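Local coordinates for protein cellobiose dehydrogenase (Myriococcum thermophilum, PDB 4QI3) that probably relays electrons, through the haem of its cytochrome domain, from the sugar-oxidising dehydrogenase domain to lytic polysaccharide monooxygenases during oxidative cellulose breakdown, at residues Y54-R59 with V118-S124; E62-G67 with V156-P162; T75-L79 with C132-S136. Numbering follows the deposited sequence.

Contact 1. Residues Y54-R59 with V118-S124. With NAG (2-acetamido-2-deoxy-beta-D-glucopyranose), chain D.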
loop_
_atom_site.group_PDB
_atom_site.type_symbol
_atom_site.label_atom_id
_atom_site.label_comp_id
_atom_site.label_asym_id
_atom_site.label_seq_id
_atom_site.Cartn_x
_atom_site.Cartn_y
_atom_site.Cartn_z
ATOM N N TYR A 54 2.825 -4.821 -2.611
ATOM C CA TYR A 54 4.268 -4.687 -2.390
ATOM C C TYR A 54 4.524 -3.227 -2.165
ATOM O O TYR A 54 4.049 -2.383 -2.942
ATOM C CB TYR A 54 5.038 -5.137 -3.632
ATOM C CG TYR A 54 6.518 -4.816 -3.608
ATOM C CD1 TYR A 54 7.368 -5.410 -2.682
ATOM C CD2 TYR A 54 7.066 -3.918 -4.510
ATOM C CE1 TYR A 54 8.729 -5.116 -2.650
ATOM C CE2 TYR A 54 8.419 -3.624 -4.494
ATOM C CZ TYR A 54 9.244 -4.225 -3.562
ATOM O OH TYR A 54 10.600 -3.938 -3.541
ATOM N N LEU A 55 5.256 -2.914 -1.093
ATOM C CA LEU A 55 5.662 -1.541 -0.797
ATOM C C LEU A 55 7.141 -1.530 -0.547
ATOM O O LEU A 55 7.653 -2.354 0.204
ATOM C CB LEU A 55 4.992 -1.023 0.468
ATOM C CG LEU A 55 3.661 -0.324 0.270
ATOM C CD1 LEU A 55 3.011 -0.138 1.635
ATOM C CD2 LEU A 55 3.855 1.019 -0.441
ATOM N N LYS A 56 7.827 -0.592 -1.187
ATOM C CA LYS A 56 9.205 -0.312 -0.822
ATOM C C LYS A 56 9.290 1.180 -0.536
ATOM O O LYS A 56 9.077 1.995 -1.428
ATOM C CB LYS A 56 10.176 -0.694 -1.936
ATOM C CG LYS A 56 11.641 -0.420 -1.553
ATOM C CD LYS A 56 12.596 -0.978 -2.605
ATOM C CE LYS A 56 14.011 -0.430 -2.424
ATOM N NZ LYS A 56 14.912 -0.882 -3.523
ATOM N N CYS A 57 9.599 1.523 0.711
ATOM C CA CYS A 57 9.576 2.913 1.148
ATOM C C CYS A 57 10.907 3.344 1.739
ATOM O O CYS A 57 11.662 2.515 2.273
ATOM C CB CYS A 57 8.473 3.096 2.177
ATOM S SG CYS A 57 6.859 2.801 1.443
ATOM N N ALA A 58 11.158 4.656 1.677
ATOM C CA ALA A 58 12.447 5.232 2.055
ATOM C C ALA A 58 12.519 5.533 3.544
ATOM O O ALA A 58 11.505 5.704 4.205
ATOM C CB ALA A 58 12.660 6.498 1.267
ATOM N N ARG A 59 13.739 5.582 4.074
ATOM C CA ARG A 59 13.969 6.061 5.432
ATOM C C ARG A 59 14.935 7.234 5.352
ATOM O O ARG A 59 15.808 7.264 4.483
ATOM C CB ARG A 59 14.570 4.962 6.307
ATOM C CG ARG A 59 13.709 3.686 6.335
ATOM C CD ARG A 59 14.325 2.687 7.287
ATOM N NE ARG A 59 13.905 2.916 8.668
ATOM C CZ ARG A 59 14.403 2.266 9.718
ATOM N NH1 ARG A 59 15.377 1.388 9.548
ATOM N NH2 ARG A 59 13.937 2.505 10.938
ATOM N N VAL A 118 13.625 -4.665 6.808
ATOM C CA VAL A 118 14.008 -3.341 7.250
ATOM C C VAL A 118 15.514 -3.236 7.204
ATOM O O VAL A 118 16.224 -4.049 7.797
ATOM C CB VAL A 118 13.562 -3.083 8.698
ATOM C CG1 VAL A 118 13.891 -1.660 9.102
ATOM C CG2 VAL A 118 12.068 -3.350 8.866
ATOM N N ASN A 119 16.016 -2.236 6.496
ATOM C CA ASN A 119 17.420 -1.901 6.677
ATOM C C ASN A 119 17.571 -0.413 6.940
ATOM O O ASN A 119 16.579 0.267 7.168
ATOM C CB ASN A 119 18.314 -2.454 5.559
ATOM C CG ASN A 119 18.081 -1.808 4.215
ATOM O OD1 ASN A 119 17.535 -0.704 4.107
ATOM N ND2 ASN A 119 18.559 -2.476 3.171
ATOM N N SER A 120 18.798 0.099 6.956
ATOM C CA SER A 120 18.978 1.488 7.362
ATOM C C SER A 120 18.341 2.509 6.402
ATOM O O SER A 120 17.914 3.589 6.846
ATOM C CB SER A 120 20.461 1.805 7.619
ATOM O OG SER A 120 21.217 1.682 6.429
ATOM N N THR A 121 18.284 2.181 5.107
ATOM C CA THR A 121 17.809 3.137 4.094
ATOM C C THR A 121 16.369 2.904 3.598
ATOM O O THR A 121 15.739 3.824 3.064
ATOM C CB THR A 121 18.716 3.176 2.844
ATOM O OG1 THR A 121 18.780 1.877 2.239
ATOM C CG2 THR A 121 20.143 3.652 3.207
ATOM N N HIS A 122 15.855 1.688 3.759
ATOM C CA HIS A 122 14.539 1.345 3.216
ATOM C C HIS A 122 13.812 0.361 4.107
ATOM O O HIS A 122 14.423 -0.318 4.923
ATOM C CB HIS A 122 14.692 0.712 1.824
ATOM C CG HIS A 122 15.204 1.659 0.781
ATOM N ND1 HIS A 122 16.548 1.931 0.598
ATOM C CD2 HIS A 122 14.538 2.415 -0.126
ATOM C CE1 HIS A 122 16.682 2.811 -0.380
ATOM N NE2 HIS A 122 15.478 3.122 -0.836
ATOM N N PHE A 123 12.500 0.275 3.925
ATOM C CA PHE A 123 11.728 -0.843 4.442
ATOM C C PHE A 123 10.788 -1.319 3.358
ATOM O O PHE A 123 10.411 -0.563 2.496
ATOM C CB PHE A 123 11.003 -0.520 5.745
ATOM C CG PHE A 123 10.001 0.592 5.647
ATOM C CD1 PHE A 123 8.649 0.321 5.572
ATOM C CD2 PHE A 123 10.402 1.903 5.691
ATOM C CE1 PHE A 123 7.729 1.341 5.507
ATOM C CE2 PHE A 123 9.488 2.923 5.627
ATOM C CZ PHE A 123 8.148 2.646 5.532
ATOM N N SER A 124 10.482 -2.605 3.370
ATOM C CA SER A 124 9.574 -3.164 2.380
ATOM C C SER A 124 8.655 -4.201 2.988
ATOM O O SER A 124 8.936 -4.765 4.020
ATOM C CB SER A 124 10.311 -3.720 1.162
ATOM O OG SER A 124 10.949 -4.934 1.461
HETATM C C1 NAG D . 17.858 -2.115 1.975
HETATM C C2 NAG D . 18.670 -2.676 0.807
HETATM C C3 NAG D . 17.904 -2.488 -0.500
HETATM C C4 NAG D . 16.514 -3.102 -0.381
HETATM C C5 NAG D . 15.798 -2.498 0.823
HETATM C C6 NAG D . 14.439 -3.102 1.079
HETATM C C7 NAG D . 21.098 -2.647 1.177
HETATM C C8 NAG D . 22.365 -1.865 1.014
HETATM N N2 NAG D . 19.982 -2.057 0.729
HETATM O O3 NAG D . 18.616 -3.091 -1.574
HETATM O O4 NAG D . 15.760 -2.863 -1.563
HETATM O O5 NAG D . 16.576 -2.724 2.005
HETATM O O6 NAG D . 13.606 -2.964 -0.061
HETATM O O7 NAG D . 21.085 -3.766 1.689
HETATM O O HOH W 1 18.351 6.072 6.531
HETATM O O HOH W 2 16.680 6.127 1.667
#
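Tyr54 lies part-way along strand 51-58, whose 54-58 part runs antiparallel to 122-124 with the axes 4.7 Å apart at 165°. Tyr54 CE1 lies 4.4 Å from Ser124 CB. Leu55 O receives a CA-H...O contact from Ser124 CA (3.0 Å), while its apolar side chain turns into the protein interior. Lys56, in a non-hydrogen-bonded pair with Ser124, is fully extended: CE sits over the His122 ring, 4.1 Å from its centroid, and Lys56 NZ donates a hydrogen bond to NAG O4 (2.9 Å). That sugar is carried by Asn119, its C1 bonded to Asn119 ND2, so the long amine suits a sugar-bearing face. Cys57 forms the hydrogen-bonded pair with Phe123, Cys57 N to Phe123 O and Phe123 N to Cys57 O both at 2.9 Å, and its CB packs on the Phe123 ring face. Ala58, small enough to lie beside the His122 imidazole, pairs with that residue. Just past the last bridge, Arg59 N donates to Thr121 O (2.8 Å), and Arg59 NH1 donates to Asn119 O (2.9 Å). The turn facing it is an Asx turn, Asn119 OD1 accepting from Thr121 N at 3.1 Å. Within the sandwich, 51-58 lies between strands 33-38 and 122-130; Leu55 meets Ile68 and Ala82 of the opposing sheet, and Cys57 is disulfide-bonded to Cys66 there.

Contact 2. Residues E62-G67 with V156-P162. With HEM (protoporphyrin IX containing Fe), chain C.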
loop_
_atom_site.group_PDB
_atom_site.type_symbol
_atom_site.label_atom_id
_atom_site.label_comp_id
_atom_site.label_asym_id
_atom_site.label_seq_id
_atom_site.Cartn_x
_atom_site.Cartn_y
_atom_site.Cartn_z
ATOM N N GLU A 62 17.047 6.687 9.140
ATOM C CA GLU A 62 16.297 5.584 9.780
ATOM C C GLU A 62 14.944 5.971 10.388
ATOM O O GLU A 62 14.456 5.293 11.303
ATOM C CB GLU A 62 17.169 4.862 10.815
ATOM C CG GLU A 62 18.496 4.401 10.220
ATOM C CD GLU A 62 19.358 3.586 11.169
ATOM O OE1 GLU A 62 19.002 3.438 12.358
ATOM O OE2 GLU A 62 20.402 3.084 10.711
ATOM N N SER A 63 14.350 7.059 9.882
ATOM C CA SER A 63 13.007 7.470 10.278
ATOM C C SER A 63 12.115 7.684 9.061
ATOM O O SER A 63 12.592 7.930 7.944
ATOM C CB SER A 63 13.052 8.769 11.100
ATOM O OG SER A 63 13.694 8.567 12.352
ATOM N N GLY A 64 10.808 7.564 9.271
ATOM C CA GLY A 64 9.860 7.931 8.245
ATOM C C GLY A 64 8.763 6.903 8.084
ATOM O O GLY A 64 8.850 5.793 8.611
ATOM N N TRP A 65 7.729 7.282 7.340
ATOM C CA TRP A 65 6.622 6.382 7.022
ATOM C C TRP A 65 6.155 6.651 5.603
ATOM O O TRP A 65 6.501 7.665 5.004
ATOM C CB TRP A 65 5.459 6.539 8.013
ATOM C CG TRP A 65 4.831 7.916 8.106
ATOM C CD1 TRP A 65 5.225 8.928 8.936
ATOM C CD2 TRP A 65 3.666 8.404 7.407
ATOM N NE1 TRP A 65 4.410 10.024 8.776
ATOM C CE2 TRP A 65 3.438 9.730 7.854
ATOM C CE3 TRP A 65 2.806 7.860 6.436
ATOM C CZ2 TRP A 65 2.406 10.527 7.356
ATOM C CZ3 TRP A 65 1.751 8.657 5.955
ATOM C CH2 TRP A 65 1.572 9.981 6.413
ATOM N N CYS A 66 5.357 5.738 5.061
ATOM C CA CYS A 66 4.802 5.936 3.725
ATOM C C CYS A 66 3.349 5.482 3.682
ATOM O O CYS A 66 2.857 4.826 4.601
ATOM C CB CYS A 66 5.637 5.202 2.684
ATOM S SG CYS A 66 5.553 3.416 2.867
ATOM N N GLY A 67 2.643 5.884 2.633
ATOM C CA GLY A 67 1.216 5.636 2.586
ATOM C C GLY A 67 0.718 5.534 1.174
ATOM O O GLY A 67 1.255 6.169 0.274
ATOM N N VAL A 156 2.105 8.934 -0.479
ATOM C CA VAL A 156 2.878 9.944 0.255
ATOM C C VAL A 156 4.067 9.271 0.928
ATOM O O VAL A 156 4.049 8.076 1.212
ATOM C CB VAL A 156 2.033 10.638 1.366
ATOM C CG1 VAL A 156 0.815 11.361 0.784
ATOM C CG2 VAL A 156 1.607 9.631 2.429
ATOM N N GLN A 157 5.130 10.032 1.153
ATOM C CA GLN A 157 6.168 9.604 2.099
ATOM C C GLN A 157 6.406 10.714 3.102
ATOM O O GLN A 157 6.054 11.871 2.848
ATOM C CB GLN A 157 7.482 9.262 1.394
ATOM C CG GLN A 157 7.358 8.064 0.449
ATOM C CD GLN A 157 8.654 7.319 0.232
ATOM O OE1 GLN A 157 8.840 6.203 0.749
ATOM N NE2 GLN A 157 9.549 7.904 -0.565
ATOM N N ALA A 158 6.998 10.370 4.235
ATOM C CA ALA A 158 7.212 11.343 5.315
ATOM C C ALA A 158 8.507 11.053 6.029
ATOM O O ALA A 158 8.950 9.891 6.072
ATOM C CB ALA A 158 6.071 11.247 6.301
ATOM N N PHE A 159 9.090 12.093 6.627
ATOM C CA PHE A 159 10.390 11.970 7.285
ATOM C C PHE A 159 10.340 11.568 8.772
ATOM O O PHE A 159 11.302 11.015 9.296
ATOM C CB PHE A 159 11.177 13.282 7.134
ATOM C CG PHE A 159 11.627 13.566 5.716
ATOM C CD1 PHE A 159 11.484 14.831 5.169
ATOM C CD2 PHE A 159 12.210 12.577 4.940
ATOM C CE1 PHE A 159 11.915 15.105 3.869
ATOM C CE2 PHE A 159 12.633 12.846 3.641
ATOM C CZ PHE A 159 12.495 14.116 3.114
ATOM N N ASP A 160 9.250 11.858 9.469
ATOM C CA ASP A 160 9.228 11.581 10.909
ATOM C C ASP A 160 8.620 10.217 11.198
ATOM O O ASP A 160 7.789 9.741 10.434
ATOM C CB ASP A 160 8.452 12.669 11.659
ATOM C CG ASP A 160 9.130 14.045 11.592
ATOM O OD1 ASP A 160 10.352 14.147 11.864
ATOM O OD2 ASP A 160 8.436 15.035 11.265
ATOM N N ASP A 161 9.034 9.586 12.297
ATOM C CA ASP A 161 8.395 8.347 12.733
ATOM C C ASP A 161 7.053 8.697 13.322
ATOM O O ASP A 161 6.900 9.756 13.938
ATOM C CB ASP A 161 9.222 7.632 13.802
ATOM C CG ASP A 161 10.401 6.890 13.225
ATOM O OD1 ASP A 161 10.342 6.469 12.061
ATOM O OD2 ASP A 161 11.403 6.737 13.947
ATOM N N PRO A 162 6.064 7.817 13.126
ATOM C CA PRO A 162 4.781 8.009 13.802
ATOM C C PRO A 162 4.989 7.943 15.308
ATOM O O PRO A 162 5.883 7.221 15.770
ATOM C CB PRO A 162 3.970 6.793 13.350
ATOM C CG PRO A 162 4.578 6.415 12.027
ATOM C CD PRO A 162 6.047 6.639 12.238
HETATM C CHA HEM C . -2.344 15.535 0.467
HETATM C CHB HEM C . -2.552 16.609 5.334
HETATM C CHC HEM C . -1.788 11.961 6.479
HETATM C CHD HEM C . -2.460 10.804 1.661
HETATM C C1A HEM C . -2.491 16.232 1.721
HETATM C C2A HEM C . -2.711 17.696 1.783
HETATM C C3A HEM C . -2.777 18.025 3.217
HETATM C C4A HEM C . -2.572 16.726 3.899
HETATM C CMA HEM C . -2.994 19.394 3.836
HETATM C CAA HEM C . -2.853 18.618 0.604
HETATM C CBA HEM C . -1.456 19.074 0.212
HETATM C CGA HEM C . -1.531 19.941 -1.024
HETATM O O1A HEM C . -2.608 20.029 -1.649
HETATM O O2A HEM C . -0.502 20.544 -1.377
HETATM C C1B HEM C . -2.293 15.419 6.107
HETATM C C2B HEM C . -2.118 15.472 7.553
HETATM C C3B HEM C . -1.867 14.081 7.880
HETATM C C4B HEM C . -1.950 13.403 6.586
HETATM C CMB HEM C . -2.138 16.682 8.425
HETATM C CAB HEM C . -1.582 13.444 9.187
HETATM C CBB HEM C . -1.885 13.993 10.343
HETATM C C1C HEM C . -2.021 11.217 5.259
HETATM C C2C HEM C . -2.054 9.730 5.250
HETATM C C3C HEM C . -2.234 9.408 3.833
HETATM C C4C HEM C . -2.289 10.682 3.090
HETATM C CMC HEM C . -1.958 8.800 6.427
HETATM C CAC HEM C . -2.376 8.072 3.218
HETATM C CBC HEM C . -1.879 6.946 3.712
HETATM C C1D HEM C . -2.425 12.061 0.919
HETATM C C2D HEM C . -2.406 12.008 -0.544
HETATM C C3D HEM C . -2.369 13.414 -0.918
HETATM C C4D HEM C . -2.388 14.089 0.388
HETATM C CMD HEM C . -2.436 10.796 -1.429
HETATM C CAD HEM C . -2.339 13.997 -2.293
HETATM C CBD HEM C . -3.752 14.018 -2.894
HETATM C CGD HEM C . -4.678 15.029 -2.244
HETATM O O1D HEM C . -5.757 14.607 -1.762
HETATM O O2D HEM C . -4.363 16.239 -2.215
HETATM N NA HEM C . -2.298 15.614 3.012
HETATM N NB HEM C . -2.173 14.221 5.523
HETATM N NC HEM C . -2.063 11.833 3.934
HETATM N ND HEM C . -2.387 13.297 1.483
HETATM FE FE HEM C . -2.411 13.719 3.529
HETATM O O HOH W 3 5.909 12.549 9.504
#
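This is an antiparallel beta pairing, strand 65-69 against 150-158, inside the haem-bearing sheet of the sandwich. Trp65 and Ala158 form a hydrogen-bonded pair (Trp65 N to Ala158 O 3.1 Å, Ala158 N to Trp65 O 2.9 Å), as do Gly67 and Val156 (Gly67 N to Val156 O and Val156 N to Gly67 O, both 3.0 Å). The methyl of Ala158 is compact enough to lie on the Trp65 indole, CB 3.4 Å from the five-membered ring centroid, a CH-pi contact; Val156 CG2 makes a separate apolar contact, 3.7 Å from Trp65 CZ3. Beyond the strands, Asp161 OD1 accepts from Gly64 N at 3.0 Å. Glycine is needed at 64, since a CB would come within 2.5 Å of Ala158 O, and at 67, where one would run into the haem vinyl carbon CBC. On the other face Cys66 is disulfide-bonded to Cys57 of the opposing sheet, and Gln157 OE1 accepts from Ala58 N while Gln157 NE2 is hydrogen-bonded to Thr29 OG1. Val156 CG1 approaches HEM C1D at 3.3 Å and Trp65 CH2 approaches HEM CMC at 3.7 Å, so the pair forms one wall of the haem pocket of this cytochrome domain, an immunoglobulin-like beta-sandwich.

Contact 3. Residues T75-L79 with C132-S136. With HEM (protoporphyrin IX containing Fe), chain C.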
loop_
_atom_site.group_PDB
_atom_site.type_symbol
_atom_site.label_atom_id
_atom_site.label_comp_id
_atom_site.label_asym_id
_atom_site.label_seq_id
_atom_site.Cartn_x
_atom_site.Cartn_y
_atom_site.Cartn_z
ATOM N N THR A 75 -8.753 11.908 0.753
ATOM C CA THR A 75 -10.069 11.797 1.360
ATOM C C THR A 75 -10.994 10.774 0.712
ATOM O O THR A 75 -10.872 10.459 -0.471
ATOM C CB THR A 75 -10.794 13.134 1.309
ATOM O OG1 THR A 75 -10.804 13.588 -0.049
ATOM C CG2 THR A 75 -10.086 14.160 2.192
ATOM N N ASN A 76 -11.917 10.269 1.521
ATOM C CA ASN A 76 -12.975 9.358 1.063
ATOM C C ASN A 76 -12.447 8.094 0.404
ATOM O O ASN A 76 -13.100 7.499 -0.452
ATOM C CB ASN A 76 -13.916 10.096 0.123
ATOM C CG ASN A 76 -14.586 11.269 0.800
ATOM O OD1 ASN A 76 -15.253 11.103 1.821
ATOM N ND2 ASN A 76 -14.386 12.470 0.258
ATOM N N SER A 77 -11.260 7.684 0.834
ATOM C CA SER A 77 -10.564 6.517 0.270
ATOM C C SER A 77 -9.943 5.663 1.375
ATOM O O SER A 77 -9.429 6.190 2.371
ATOM C CB SER A 77 -9.445 6.983 -0.680
ATOM O OG SER A 77 -9.940 7.903 -1.649
ATOM N N LEU A 78 -9.945 4.345 1.203
ATOM C CA LEU A 78 -9.206 3.507 2.128
ATOM C C LEU A 78 -7.703 3.823 2.012
ATOM O O LEU A 78 -7.137 3.827 0.907
ATOM C CB LEU A 78 -9.486 2.026 1.867
ATOM C CG LEU A 78 -8.816 1.052 2.840
ATOM C CD1 LEU A 78 -9.149 1.423 4.281
ATOM C CD2 LEU A 78 -9.265 -0.377 2.533
ATOM N N LEU A 79 -7.079 4.105 3.153
ATOM C CA LEU A 79 -5.665 4.488 3.206
ATOM C C LEU A 79 -4.858 3.391 3.880
ATOM O O LEU A 79 -5.293 2.827 4.872
ATOM C CB LEU A 79 -5.489 5.777 4.016
ATOM C CG LEU A 79 -6.315 6.997 3.597
ATOM C CD1 LEU A 79 -6.005 8.197 4.512
ATOM C CD2 LEU A 79 -6.062 7.348 2.145
ATOM N N CYS A 132 -10.269 -4.795 0.585
ATOM C CA CYS A 132 -9.640 -3.474 0.554
ATOM C C CYS A 132 -10.051 -2.647 -0.636
ATOM O O CYS A 132 -9.858 -1.439 -0.629
ATOM C CB CYS A 132 -8.116 -3.603 0.547
ATOM S SG CYS A 132 -7.445 -4.038 2.145
ATOM N N LEU A 133 -10.629 -3.276 -1.656
ATOM C CA LEU A 133 -10.937 -2.527 -2.869
ATOM C C LEU A 133 -12.344 -1.950 -2.960
ATOM O O LEU A 133 -12.641 -1.235 -3.907
ATOM C CB LEU A 133 -10.577 -3.328 -4.120
ATOM C CG LEU A 133 -9.094 -3.683 -4.184
ATOM C CD1 LEU A 133 -8.862 -4.637 -5.355
ATOM C CD2 LEU A 133 -8.243 -2.402 -4.299
ATOM N N GLN A 134 -13.194 -2.281 -1.989
ATOM C CA GLN A 134 -14.473 -1.586 -1.766
ATOM C C GLN A 134 -14.524 -1.229 -0.295
ATOM O O GLN A 134 -14.253 -2.073 0.558
ATOM C CB GLN A 134 -15.691 -2.457 -2.113
ATOM C CG GLN A 134 -15.778 -2.840 -3.562
ATOM C CD GLN A 134 -14.847 -3.972 -3.903
ATOM O OE1 GLN A 134 -14.654 -4.898 -3.108
ATOM N NE2 GLN A 134 -14.253 -3.905 -5.088
ATOM N N TRP A 135 -14.853 0.020 0.013
ATOM C CA TRP A 135 -14.774 0.476 1.385
ATOM C C TRP A 135 -16.002 1.270 1.785
ATOM O O TRP A 135 -16.719 1.810 0.938
ATOM C CB TRP A 135 -13.529 1.344 1.577
ATOM C CG TRP A 135 -13.395 2.450 0.576
ATOM C CD1 TRP A 135 -14.073 3.649 0.562
ATOM C CD2 TRP A 135 -12.524 2.468 -0.556
ATOM N NE1 TRP A 135 -13.656 4.407 -0.512
ATOM C CE2 TRP A 135 -12.699 3.709 -1.205
ATOM C CE3 TRP A 135 -11.587 1.556 -1.076
ATOM C CZ2 TRP A 135 -11.999 4.046 -2.366
ATOM C CZ3 TRP A 135 -10.895 1.900 -2.220
ATOM C CH2 TRP A 135 -11.096 3.139 -2.846
ATOM N N SER A 136 -16.239 1.329 3.088
ATOM C CA SER A 136 -17.303 2.150 3.632
ATOM C C SER A 136 -16.903 2.586 5.028
ATOM O O SER A 136 -16.539 1.757 5.866
ATOM C CB SER A 136 -18.625 1.380 3.670
ATOM O OG SER A 136 -19.695 2.243 4.003
HETATM C CHA HEM C . -2.344 15.535 0.467
HETATM C CHB HEM C . -2.552 16.609 5.334
HETATM C CHC HEM C . -1.788 11.961 6.479
HETATM C CHD HEM C . -2.460 10.804 1.661
HETATM C C1A HEM C . -2.491 16.232 1.721
HETATM C C2A HEM C . -2.711 17.696 1.783
HETATM C C3A HEM C . -2.777 18.025 3.217
HETATM C C4A HEM C . -2.572 16.726 3.899
HETATM C CMA HEM C . -2.994 19.394 3.836
HETATM C CAA HEM C . -2.853 18.618 0.604
HETATM C CBA HEM C . -1.456 19.074 0.212
HETATM C CGA HEM C . -1.531 19.941 -1.024
HETATM O O1A HEM C . -2.608 20.029 -1.649
HETATM O O2A HEM C . -0.502 20.544 -1.377
HETATM C C1B HEM C . -2.293 15.419 6.107
HETATM C C2B HEM C . -2.118 15.472 7.553
HETATM C C3B HEM C . -1.867 14.081 7.880
HETATM C C4B HEM C . -1.950 13.403 6.586
HETATM C CMB HEM C . -2.138 16.682 8.425
HETATM C CAB HEM C . -1.582 13.444 9.187
HETATM C CBB HEM C . -1.885 13.993 10.343
HETATM C C1C HEM C . -2.021 11.217 5.259
HETATM C C2C HEM C . -2.054 9.730 5.250
HETATM C C3C HEM C . -2.234 9.408 3.833
HETATM C C4C HEM C . -2.289 10.682 3.090
HETATM C CMC HEM C . -1.958 8.800 6.427
HETATM C CAC HEM C . -2.376 8.072 3.218
HETATM C CBC HEM C . -1.879 6.946 3.712
HETATM C C1D HEM C . -2.425 12.061 0.919
HETATM C C2D HEM C . -2.406 12.008 -0.544
HETATM C C3D HEM C . -2.369 13.414 -0.918
HETATM C C4D HEM C . -2.388 14.089 0.388
HETATM C CMD HEM C . -2.436 10.796 -1.429
HETATM C CAD HEM C . -2.339 13.997 -2.293
HETATM C CBD HEM C . -3.752 14.018 -2.894
HETATM C CGD HEM C . -4.678 15.029 -2.244
HETATM O O1D HEM C . -5.757 14.607 -1.762
HETATM O O2D HEM C . -4.363 16.239 -2.215
HETATM N NA HEM C . -2.298 15.614 3.012
HETATM N NB HEM C . -2.173 14.221 5.523
HETATM N NC HEM C . -2.063 11.833 3.934
HETATM N ND HEM C . -2.387 13.297 1.483
HETATM FE FE HEM C . -2.411 13.719 3.529
#
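A peptide unit lying on an aromatic ring is the striking feature here: the backbone of Ser77 and Leu78, rather than a second ring, occupies one face of the Trp135 indole, with Leu78 N 3.6 Å from Trp135 CD2. The contact belongs to the loop region of the immunoglobulin-like beta-sandwich, joining the connection between strands 65-69 and 79-85 to the short strand 134-137, which pairs with 140-143 in a two-stranded hairpin. No beta bridge links the two segments; the large flat side chain of Trp135, directed toward 75-79, does most of the joining. A tryptophan suits the place because it offers both a broad apolar surface and a polar edge. Trp135 NE1 donates a weak hydrogen bond to Asn76 O (3.1 Å, with an N-H...O angle of 133°), while Leu78 CB rests against the six-membered ring, 3.6 Å from Trp135 CE3. Asn76 sits at positive phi (58°), which asparagine tolerates well, and its OD1 is hydrogen-bonded to Ser140 on the partner strand of the hairpin. Ser77 turns its CB away from 132-136, and its OG donates to Thr75 O at 3.0 Å within the loop. Where the loop enters strand 79-85, Leu79 CB comes within 3.8 Å of HEM CBC, so this short piece of chain meets both the haem and the hairpin. Cys132, whose disulfide to Cys129 ties this turn to the end of strand 122-130, packs against Leu78: Leu78 CD2 lies 4.0 Å from Cys132 CB and 3.4 Å from Cys132 O, a buried carbonyl oxygen that has no hydrogen-bonding partner.

How the contacts relate
Contacts 1 and 2 lie in facing sheets of the sandwich, their centres about 10 Å apart, and touch through the Cys57-Cys66 disulfide and a probable hydrogen bond from Ala58 N to Gln157 OE1. Contact 3 sits across the chain's centre from contact 1, about 24 Å away between centres, and about 21 Å between centres from contact 2. Its strand 134-137 follows strand 122-130 of contact 1, and 75-79 lies in the connection from strand 65-69 of contact 2 to strand 79-85. Contact 1 alternates along the chain with both others, whereas contact 3 is nested within contact 2, knitting distant sequence into one domain. Contacts 2 and 3 both touch the haem; contact 1 carries the glycan well away.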